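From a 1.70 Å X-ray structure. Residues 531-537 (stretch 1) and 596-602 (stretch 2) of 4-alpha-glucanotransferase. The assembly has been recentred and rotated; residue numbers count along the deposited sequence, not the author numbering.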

# COMPACT_ATOMS: atom_id res chain seq x y z
N ILE A 531 3.57 13.18 -11.48
CA ILE A 531 3.52 14.26 -10.48
C ILE A 531 4.15 15.49 -11.14
O ILE A 531 5.32 15.45 -11.59
CB ILE A 531 4.28 13.84 -9.19
CG1 ILE A 531 3.62 12.60 -8.58
CG2 ILE A 531 4.24 14.93 -8.11
CD1 ILE A 531 4.38 12.08 -7.36
N LEU A 532 3.35 16.54 -11.27
CA LEU A 532 3.72 17.66 -12.15
C LEU A 532 5.18 18.12 -11.85
O LEU A 532 5.98 18.23 -12.74
CB LEU A 532 2.78 18.85 -11.88
CG LEU A 532 3.29 20.20 -12.43
CD1 LEU A 532 2.91 20.23 -13.88
CD2 LEU A 532 2.77 21.40 -11.72
N TRP A 533 5.50 18.33 -10.59
CA TRP A 533 6.81 18.95 -10.24
C TRP A 533 8.01 18.08 -10.66
O TRP A 533 9.10 18.60 -10.86
CB TRP A 533 6.92 19.26 -8.77
CG TRP A 533 5.95 20.17 -8.19
CD1 TRP A 533 5.07 19.89 -7.19
CD2 TRP A 533 5.69 21.52 -8.59
NE1 TRP A 533 4.32 20.98 -6.89
CE2 TRP A 533 4.66 22.00 -7.74
CE3 TRP A 533 6.25 22.38 -9.54
CZ2 TRP A 533 4.17 23.31 -7.83
CZ3 TRP A 533 5.74 23.67 -9.66
CH2 TRP A 533 4.72 24.12 -8.82
N PHE A 534 7.80 16.77 -10.80
CA PHE A 534 8.87 15.84 -11.23
C PHE A 534 8.92 15.52 -12.68
O PHE A 534 9.83 14.82 -13.11
CB PHE A 534 8.77 14.52 -10.44
CG PHE A 534 8.71 14.69 -8.96
CD1 PHE A 534 9.46 15.66 -8.30
CD2 PHE A 534 7.94 13.82 -8.18
CE1 PHE A 534 9.40 15.80 -6.92
CE2 PHE A 534 7.88 13.95 -6.78
CZ PHE A 534 8.63 14.93 -6.15
N GLU A 535 7.98 15.98 -13.50
CA GLU A 535 7.86 15.44 -14.83
C GLU A 535 8.71 16.19 -15.85
O GLU A 535 8.64 17.43 -15.90
CB GLU A 535 6.41 15.52 -15.32
CG GLU A 535 5.40 14.58 -14.65
CD GLU A 535 5.85 13.11 -14.63
OE1 GLU A 535 5.73 12.45 -13.55
OE2 GLU A 535 6.28 12.66 -15.70
N HIS A 536 9.45 15.44 -16.67
CA HIS A 536 10.35 15.98 -17.66
C HIS A 536 9.82 15.48 -18.93
O HIS A 536 9.18 14.42 -18.96
CB HIS A 536 11.82 15.48 -17.42
CG HIS A 536 12.47 16.06 -16.21
ND1 HIS A 536 13.35 17.12 -16.29
CD2 HIS A 536 12.43 15.70 -14.91
CE1 HIS A 536 13.78 17.41 -15.07
NE2 HIS A 536 13.24 16.56 -14.21
N SER A 537 10.02 16.25 -19.99
CA SER A 537 9.58 15.87 -21.30
C SER A 537 10.43 14.66 -21.76
O SER A 537 11.64 14.69 -21.64
CB SER A 537 9.82 17.05 -22.24
OG SER A 537 9.34 16.84 -23.54
N GLN A 596 13.86 28.66 -11.49
CA GLN A 596 14.02 28.39 -12.90
C GLN A 596 13.16 27.25 -13.42
O GLN A 596 12.58 27.30 -14.51
CB GLN A 596 15.52 28.10 -13.23
CG GLN A 596 15.90 27.65 -14.65
CD GLN A 596 15.60 28.64 -15.76
OE1 GLN A 596 15.29 28.27 -16.89
NE2 GLN A 596 15.73 29.89 -15.46
N TRP A 597 13.15 26.16 -12.67
CA TRP A 597 12.32 24.99 -13.01
C TRP A 597 10.82 25.37 -13.00
O TRP A 597 10.09 25.05 -13.95
CB TRP A 597 12.60 23.89 -11.96
CG TRP A 597 11.79 22.60 -12.12
CD1 TRP A 597 10.99 22.03 -11.18
CD2 TRP A 597 11.73 21.77 -13.26
NE1 TRP A 597 10.42 20.89 -11.69
CE2 TRP A 597 10.86 20.71 -12.96
CE3 TRP A 597 12.35 21.82 -14.53
CZ2 TRP A 597 10.57 19.70 -13.86
CZ3 TRP A 597 12.09 20.80 -15.43
CH2 TRP A 597 11.19 19.72 -15.06
N GLN A 598 10.39 26.04 -11.93
CA GLN A 598 9.00 26.60 -11.82
C GLN A 598 8.66 27.46 -13.05
O GLN A 598 7.60 27.30 -13.69
CB GLN A 598 8.80 27.36 -10.54
CG GLN A 598 8.74 26.45 -9.32
CD GLN A 598 8.18 27.08 -8.08
OE1 GLN A 598 7.30 27.95 -8.11
NE2 GLN A 598 8.66 26.62 -6.94
N ALA A 599 9.59 28.29 -13.47
CA ALA A 599 9.33 29.19 -14.59
C ALA A 599 9.10 28.44 -15.81
O ALA A 599 8.16 28.70 -16.56
CB ALA A 599 10.51 30.19 -14.78
N GLU A 600 9.95 27.44 -16.04
CA GLU A 600 9.83 26.60 -17.19
C GLU A 600 8.47 25.87 -17.23
O GLU A 600 7.88 25.67 -18.33
CB GLU A 600 11.00 25.58 -17.24
CG GLU A 600 12.30 26.19 -17.77
CD GLU A 600 13.49 25.23 -17.72
OE1 GLU A 600 13.37 24.17 -18.33
OE2 GLU A 600 14.52 25.59 -17.12
N ILE A 601 8.01 25.43 -16.05
CA ILE A 601 6.71 24.74 -15.96
C ILE A 601 5.56 25.71 -16.27
O ILE A 601 4.62 25.36 -17.03
CB ILE A 601 6.49 24.15 -14.55
CG1 ILE A 601 7.42 22.93 -14.34
CG2 ILE A 601 5.03 23.72 -14.35
CD1 ILE A 601 7.37 22.37 -12.93
N LEU A 602 5.66 26.91 -15.71
CA LEU A 602 4.64 27.94 -15.94
C LEU A 602 4.61 28.32 -17.43
O LEU A 602 3.53 28.55 -17.99
CB LEU A 602 4.90 29.15 -15.05
CG LEU A 602 4.77 28.88 -13.52
CD1 LEU A 602 5.33 30.03 -12.72
CD2 LEU A 602 3.34 28.58 -13.07

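A short 3-10 turn and the loop that follows it pack against one side of a helix through a mainly apolar and aromatic contact, pinned by a single hydrogen bond from a tryptophan indole to a backbone carbonyl. Residues 596-602 lie within a longer helix, and its i to i+4 bonds, such as Ile-601 N to Trp-597 O at 3.0 Å, place Trp-597 and Ile-601 one turn apart with both CA-to-CB bonds directed toward the other stretch. Opposite them, residues 532-534 form the 3-10 segment, tightened by Phe-534 N to Ile-531 O (2.9 Å) and Glu-535 N to Leu-532 O (3.1 Å). The backbones stay well apart, the nearest CA atoms, of Trp-533 and Gln-598, being 8.1 Å from each other, so side chains fill the gap and the two stretches together bury 335 Å².

Trp-597 reaches across with chi1 in t, and its NE1 donates to Trp-533 O at 2.8 Å with an N-H...O angle of 151°. This carbonyl lies near the plane of the indole, where the N-H points. Farther along the same ring edge, Glu-535 O approaches CH2 of Trp-597 at 3.5 Å. His-536 extends the contact into the loop: its imidazole and the six-membered ring of Trp-597 form an offset stack, with centroids 4.6 Å apart and planes inclined by 29°, and Trp-597 CH2 sits over one imidazole face.

One turn on, Ile-601 supplies the aliphatic part. Its CD1 meets Trp-533 CE3 at 3.6 Å, while its CG2 lies 4.1 Å from Leu-532 CD1. The Trp-533 indole also touches the aliphatic portion of Gln-598, CZ3 to CG at 4.1 Å, while the Gln-598 amide finds its hydrogen bonds outside this contact. Within the turn, Glu-535 OE1 accepts from Ile-531 N at 3.1 Å, bracing the loop.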